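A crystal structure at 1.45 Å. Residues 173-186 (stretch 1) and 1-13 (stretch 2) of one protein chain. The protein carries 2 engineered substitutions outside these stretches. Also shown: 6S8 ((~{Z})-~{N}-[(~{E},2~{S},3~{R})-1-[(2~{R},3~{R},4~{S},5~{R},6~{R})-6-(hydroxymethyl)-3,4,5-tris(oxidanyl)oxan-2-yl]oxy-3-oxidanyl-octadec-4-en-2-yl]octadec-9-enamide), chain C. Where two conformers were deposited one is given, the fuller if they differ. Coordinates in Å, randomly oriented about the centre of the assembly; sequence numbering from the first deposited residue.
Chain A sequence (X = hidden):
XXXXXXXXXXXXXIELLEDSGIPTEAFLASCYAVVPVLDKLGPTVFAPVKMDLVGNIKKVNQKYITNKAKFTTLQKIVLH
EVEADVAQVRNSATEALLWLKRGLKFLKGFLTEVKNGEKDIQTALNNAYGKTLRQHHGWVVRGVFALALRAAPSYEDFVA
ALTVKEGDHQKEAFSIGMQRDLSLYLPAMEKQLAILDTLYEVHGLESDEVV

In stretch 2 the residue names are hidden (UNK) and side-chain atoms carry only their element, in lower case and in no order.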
# COMPACT_ATOMS: atom_id res chain seq x y z
N ALA A 173 -5.28 25.84 -3.30
CA ALA A 173 -5.18 25.31 -1.91
C ALA A 173 -5.11 23.79 -1.90
O ALA A 173 -4.45 23.16 -1.02
CB ALA A 173 -6.36 25.79 -1.06
N PHE A 174 -5.72 23.18 -2.92
CA PHE A 174 -5.72 21.73 -2.98
C PHE A 174 -4.38 21.20 -3.42
O PHE A 174 -3.91 20.24 -2.84
CB PHE A 174 -6.87 21.23 -3.91
CG PHE A 174 -6.84 19.75 -4.14
CD1 PHE A 174 -7.43 18.90 -3.20
CD2 PHE A 174 -6.17 19.19 -5.23
CE1 PHE A 174 -7.39 17.53 -3.36
CE2 PHE A 174 -6.15 17.81 -5.42
CZ PHE A 174 -6.74 16.98 -4.46
N SER A 175 -3.78 21.84 -4.43
CA SER A 175 -2.45 21.46 -4.89
C SER A 175 -1.43 21.59 -3.76
O SER A 175 -0.57 20.73 -3.59
CB SER A 175 -1.96 22.31 -6.05
OG SER A 175 -2.70 22.00 -7.19
N ILE A 176 -1.54 22.70 -3.03
CA ILE A 176 -0.71 22.92 -1.84
C ILE A 176 -0.99 21.81 -0.79
O ILE A 176 -0.07 21.28 -0.15
CB ILE A 176 -0.94 24.35 -1.20
CG1 ILE A 176 -0.69 25.45 -2.25
CG2 ILE A 176 -0.14 24.52 0.06
CD1 ILE A 176 0.53 25.24 -3.10
N GLY A 177 -2.27 21.51 -0.59
CA GLY A 177 -2.67 20.49 0.37
C GLY A 177 -2.21 19.08 0.02
O GLY A 177 -1.79 18.31 0.89
N MET A 178 -2.24 18.78 -1.29
CA MET A 178 -1.67 17.52 -1.80
C MET A 178 -0.18 17.41 -1.49
O MET A 178 0.29 16.36 -1.04
CB MET A 178 -1.83 17.46 -3.30
CG MET A 178 -3.20 17.07 -3.71
SD MET A 178 -3.30 15.29 -3.75
CE MET A 178 -2.47 15.11 -5.31
N GLN A 179 0.56 18.48 -1.76
CA GLN A 179 2.00 18.54 -1.44
C GLN A 179 2.23 18.36 0.04
O GLN A 179 3.12 17.57 0.42
CB GLN A 179 2.69 19.84 -1.92
CG GLN A 179 2.74 19.94 -3.42
CD GLN A 179 3.73 18.97 -4.04
OE1 GLN A 179 4.82 18.76 -3.50
NE2 GLN A 179 3.33 18.32 -5.12
N ARG A 180 1.48 19.10 0.88
CA ARG A 180 1.58 19.00 2.35
C ARG A 180 1.33 17.61 2.77
O ARG A 180 2.14 17.02 3.52
CB ARG A 180 0.56 19.95 3.01
CG ARG A 180 0.37 19.88 4.52
CD ARG A 180 -0.90 20.48 5.05
NE ARG A 180 -2.07 19.73 4.54
CZ ARG A 180 -3.15 20.24 3.97
NH1 ARG A 180 -3.28 21.55 3.79
NH2 ARG A 180 -4.09 19.39 3.55
N ASP A 181 0.24 17.01 2.31
CA ASP A 181 -0.16 15.71 2.82
C ASP A 181 0.74 14.59 2.33
O ASP A 181 1.07 13.66 3.11
CB ASP A 181 -1.61 15.44 2.45
CG ASP A 181 -2.58 16.32 3.21
OD1 ASP A 181 -2.15 16.98 4.20
OD2 ASP A 181 -3.78 16.33 2.82
N LEU A 182 1.11 14.61 1.04
CA LEU A 182 2.05 13.61 0.51
C LEU A 182 3.43 13.72 1.09
O LEU A 182 4.13 12.69 1.26
CB LEU A 182 2.11 13.64 -1.02
CG LEU A 182 0.89 13.06 -1.75
CD1 LEU A 182 0.98 13.33 -3.25
CD2 LEU A 182 0.64 11.61 -1.33
N SER A 183 3.84 14.93 1.46
CA SER A 183 5.15 15.13 2.11
C SER A 183 5.26 14.53 3.49
O SER A 183 6.38 14.34 4.00
CB SER A 183 5.48 16.62 2.16
OG SER A 183 5.74 17.11 0.89
N LEU A 184 4.12 14.20 4.11
CA LEU A 184 4.08 13.40 5.34
C LEU A 184 3.81 11.90 5.04
O LEU A 184 4.47 11.04 5.61
CB LEU A 184 2.94 13.93 6.24
CG LEU A 184 3.20 15.28 6.87
CD1 LEU A 184 1.87 15.80 7.42
CD2 LEU A 184 4.29 15.12 7.95
N TYR A 185 2.83 11.65 4.17
CA TYR A 185 2.38 10.29 3.85
C TYR A 185 3.51 9.40 3.34
O TYR A 185 3.74 8.29 3.81
CB TYR A 185 1.25 10.38 2.82
CG TYR A 185 0.50 9.12 2.49
CD1 TYR A 185 -0.62 8.71 3.22
CD2 TYR A 185 0.85 8.36 1.39
CE1 TYR A 185 -1.37 7.60 2.83
CE2 TYR A 185 0.11 7.29 0.99
CZ TYR A 185 -0.96 6.89 1.72
OH TYR A 185 -1.69 5.82 1.24
N LEU A 186 4.27 9.93 2.39
CA LEU A 186 5.31 9.16 1.73
C LEU A 186 6.51 8.80 2.62
O LEU A 186 6.86 7.65 2.70
CB LEU A 186 5.68 9.77 0.41
CG LEU A 186 4.55 9.92 -0.61
CD1 LEU A 186 5.04 10.76 -1.78
CD2 LEU A 186 3.97 8.59 -1.10
N UNK A 1 -8.18 20.04 3.26
CA UNK A 1 -7.67 18.67 3.38
C UNK A 1 -7.74 17.90 2.07
O UNK A 1 -8.42 18.31 1.15
c UNK A 1 -9.61 20.14 3.64
c UNK A 1 -8.64 18.04 4.36
c UNK A 1 -9.96 18.75 4.15
N UNK A 2 -7.04 16.77 2.03
CA UNK A 2 -7.09 15.86 0.92
C UNK A 2 -7.36 14.44 1.45
O UNK A 2 -7.32 14.19 2.66
c UNK A 2 -5.84 15.82 0.06
o UNK A 2 -4.88 15.04 0.75
c UNK A 2 -5.26 17.26 -0.36
N UNK A 3 -7.62 13.50 0.51
CA UNK A 3 -7.73 12.12 0.88
C UNK A 3 -6.61 11.70 1.85
O UNK A 3 -6.83 10.89 2.80
c UNK A 3 -7.63 11.25 -0.39
c UNK A 3 -6.75 7.09 0.48
c UNK A 3 -8.04 7.58 0.60
c UNK A 3 -8.29 8.91 0.30
c UNK A 3 -7.31 9.78 -0.13
c UNK A 3 -5.72 7.94 0.06
c UNK A 3 -6.00 9.29 -0.22
N UNK A 4 -5.37 12.16 1.58
CA UNK A 4 -4.20 11.69 2.29
C UNK A 4 -4.10 12.14 3.72
O UNK A 4 -3.27 11.55 4.47
c UNK A 4 -2.51 9.59 -1.25
c UNK A 4 -2.94 12.09 1.53
c UNK A 4 -3.13 12.26 -0.95
c UNK A 4 -2.55 10.16 0.01
c UNK A 4 -3.08 11.70 -2.21
c UNK A 4 -2.78 10.37 -2.36
c UNK A 4 -2.85 11.50 0.17
N UNK A 5 -5.03 12.99 4.16
CA UNK A 5 -5.11 13.38 5.55
C UNK A 5 -6.43 13.08 6.21
O UNK A 5 -6.70 13.52 7.32
c UNK A 5 -4.71 14.86 5.73
o UNK A 5 -5.43 15.74 4.88
N UNK A 6 -7.23 12.25 5.54
CA UNK A 6 -8.50 11.85 6.10
C UNK A 6 -8.28 10.88 7.24
O UNK A 6 -7.27 10.16 7.29
c UNK A 6 -9.45 11.31 5.01
c UNK A 6 -9.90 12.46 4.05
o UNK A 6 -8.82 10.18 4.32
N UNK A 7 -9.24 10.77 8.16
CA UNK A 7 -9.06 9.91 9.35
C UNK A 7 -8.74 8.44 8.93
O UNK A 7 -9.37 7.88 7.98
s UNK A 7 -8.97 9.48 12.57
c UNK A 7 -9.72 10.59 13.76
c UNK A 7 -10.38 9.92 10.12
c UNK A 7 -10.37 9.18 11.46
N UNK A 8 -7.76 7.84 9.61
CA UNK A 8 -7.24 6.45 9.43
C UNK A 8 -6.44 6.26 8.16
O UNK A 8 -5.87 5.19 7.96
c UNK A 8 -9.15 5.46 10.78
o UNK A 8 -8.56 5.41 11.88
c UNK A 8 -8.39 5.39 9.49
n UNK A 8 -10.48 5.66 10.66
N UNK A 9 -6.35 7.28 7.30
CA UNK A 9 -5.69 7.09 6.03
C UNK A 9 -4.18 7.15 6.11
O UNK A 9 -3.48 6.25 5.57
c UNK A 9 -6.20 8.07 4.99
o UNK A 9 -7.61 7.85 4.80
c UNK A 9 -5.45 8.01 3.69
N UNK A 10 -3.64 8.18 6.73
CA UNK A 10 -2.21 8.39 6.58
C UNK A 10 -1.29 7.50 7.45
O UNK A 10 -1.41 7.40 8.68
o UNK A 10 -0.49 10.04 6.43
c UNK A 10 -1.82 9.84 6.85
N UNK A 11 -0.30 6.96 6.78
CA UNK A 11 0.78 6.31 7.47
C UNK A 11 1.52 7.23 8.50
O UNK A 11 2.06 6.78 9.49
c UNK A 11 0.59 4.92 4.42
c UNK A 11 1.23 4.64 5.64
c UNK A 11 1.78 5.75 6.48
c UNK A 11 0.71 2.31 5.36
c UNK A 11 0.07 3.90 3.68
c UNK A 11 0.11 2.60 4.17
c UNK A 11 1.27 3.36 6.11
N UNK A 12 1.47 8.54 8.26
CA UNK A 12 2.07 9.56 9.10
C UNK A 12 1.39 9.74 10.44
O UNK A 12 1.97 10.39 11.31
c UNK A 12 2.22 10.86 8.35
o UNK A 12 1.02 11.54 8.07
N UNK A 13 0.19 9.19 10.61
CA UNK A 13 -0.54 9.29 11.87
C UNK A 13 -0.40 7.99 12.69
O UNK A 13 -1.02 7.86 13.73
c UNK A 13 -2.21 11.11 11.25
o UNK A 13 -3.24 11.40 10.55
o UNK A 13 -1.35 11.92 11.58
c UNK A 13 -2.00 9.66 11.63
C1 6S8 C . 0.21 -11.91 -6.29
C2 6S8 C . -0.03 -10.66 -7.11
N2 6S8 C . -0.17 -9.52 -6.21
C3 6S8 C . -1.33 -10.84 -7.95
O3 6S8 C . -1.15 -12.02 -8.76
C4 6S8 C . -1.56 -9.64 -8.79
C5 6S8 C . -2.66 -8.90 -8.66
C6 6S8 C . -3.01 -7.68 -9.46
C7 6S8 C . -2.00 -7.16 -10.45
C8 6S8 C . -2.82 -6.34 -11.40
C9 6S8 C . -1.94 -5.26 -11.93
C10 6S8 C . -1.82 -4.17 -10.89
C11 6S8 C . -2.43 -2.86 -11.42
C12 6S8 C . -1.77 -1.70 -10.70
C13 6S8 C . -2.71 -0.68 -10.07
C14 6S8 C . -3.36 0.30 -11.03
C15 6S8 C . -3.56 1.68 -10.38
C16 6S8 C . -4.93 2.33 -10.51
C17 6S8 C . -5.02 3.75 -11.10
C18 6S8 C . -4.40 4.88 -10.29
C1A 6S8 C . -0.47 -12.82 -4.17
O1A 6S8 C . -0.84 -12.15 -5.35
C2A 6S8 C . -1.46 -12.50 -3.08
O2A 6S8 C . -1.43 -11.08 -2.84
C3A 6S8 C . -1.21 -13.35 -1.83
O3A 6S8 C . -2.26 -13.13 -0.91
C4A 6S8 C . -1.11 -14.81 -2.21
O4A 6S8 C . -2.40 -15.35 -2.52
O5A 6S8 C . 0.76 -16.55 -4.97
C5M 6S8 C . -0.11 -14.99 -3.34
C6A 6S8 C . -0.02 -16.43 -3.76
O6A 6S8 C . -0.52 -14.20 -4.46
CAA 6S8 C . 0.58 -8.43 -6.31
OAA 6S8 C . 1.52 -8.29 -7.08
CAB 6S8 C . 0.22 -7.37 -5.32
CAC 6S8 C . -0.86 -6.64 -6.17
CAD 6S8 C . -0.55 -5.21 -6.24
CAE 6S8 C . -1.70 -4.51 -5.57
CAF 6S8 C . -1.36 -3.03 -5.64
CAG 6S8 C . -1.57 -2.36 -4.27
CAH 6S8 C . -2.16 -0.96 -4.43
CAI 6S8 C . -1.10 -0.10 -5.06
CAJ 6S8 C . -1.35 0.83 -5.98
CAK 6S8 C . -2.71 1.20 -6.49
CAL 6S8 C . -2.43 2.62 -7.01
CAM 6S8 C . -3.66 3.50 -7.12
CAN 6S8 C . -4.33 3.63 -5.79
CAO 6S8 C . -5.06 4.96 -5.72
CAP 6S8 C . -4.22 6.04 -5.10
CAQ 6S8 C . -4.96 6.75 -4.02
CAR 6S8 C . -3.97 7.11 -2.98
O HOH W 1 -0.86 13.00 5.21
O HOH W 2 -3.60 5.09 2.98

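Position 1 has three side-chain carbons that close a ring onto its own backbone N. Its CA lies 3.7 Å from NH2 of Arg180. The closed ring defines Pro1.

At position 2, CB carries one oxygen and one carbon and points toward the helix. The oxygen lies 2.7 Å from OD2 of Asp181; the carbon lies 3.5 Å from N of Met178 and 3.7 Å from CE1 of Phe174. One hydroxyl and one methyl on CB make Thr2. Its OG1 donates to OD2 of Asp181 and accepts from the N of position 4 at 3.0 Å.

Position 3 has one carbon followed by a six-carbon ring without oxygen, not in close contact with the helix: Phe3, whose CE2 lies 3.6 Å from CAR of the lipid 6S8.

Position 4 repeats that composition, but points toward the helix. CD2 of Leu182 sits 3.5 Å from the ring centroid, 2° off the normal, a CH-pi contact. This is Phe4; its CE2 edge meets SD of Met178 at 3.9 Å, and its CE1 is 3.4 Å from CAR of 6S8.

Position 5 has one carbon and one oxygen, and the oxygen lies 2.7 Å from OD2 of Asp181. It is Ser5, and its OG donates to that carboxylate oxygen.

Position 6, with one oxygen and one carbon on CB, is Thr6; OG1 donates to O of Phe3 at 2.6 Å. Position 7, an unbranched chain of two carbons, sulfur and carbon, is Met7. Position 8, two carbons with the second bearing oxygen and nitrogen, is Asn8. None of these three touches stretch 1.

Position 9 has oxygen and carbon on CB, and its backbone O lies 3.7 Å from CE1 of Tyr185: Thr9. Position 10 has one carbon and one oxygen, the oxygen 3.5 Å from CD1 of Tyr185, at the ring edge; it is Ser10.

Position 11 has one carbon and a six-carbon ring, with its edge toward a face of Tyr185 (centroids 5.3 Å apart, planes at 72°): Phe11. Position 12 has one carbon and one oxygen, with CB 3.5 Å from O of Leu184; it is Ser12. Position 13, two carbons with two oxygens on the second, is Asp13, beyond contact with the helix.

Two centres organise the contact. Asp181 OD2 gathers the hydroxyls of Thr2 and Ser5, while NE of Arg180 forms a salt bridge with OD1 of Asp181 at 2.8 Å. The Tyr185 ring is held between the edges of Phe4 and Phe11 on opposite faces. Water 1 joins Phe4 O to Asp181 O, at 2.9 Å from each, adding a backbone link between the stretches.

Stretch 2 (1-13) PTFFSTMNTSFSD
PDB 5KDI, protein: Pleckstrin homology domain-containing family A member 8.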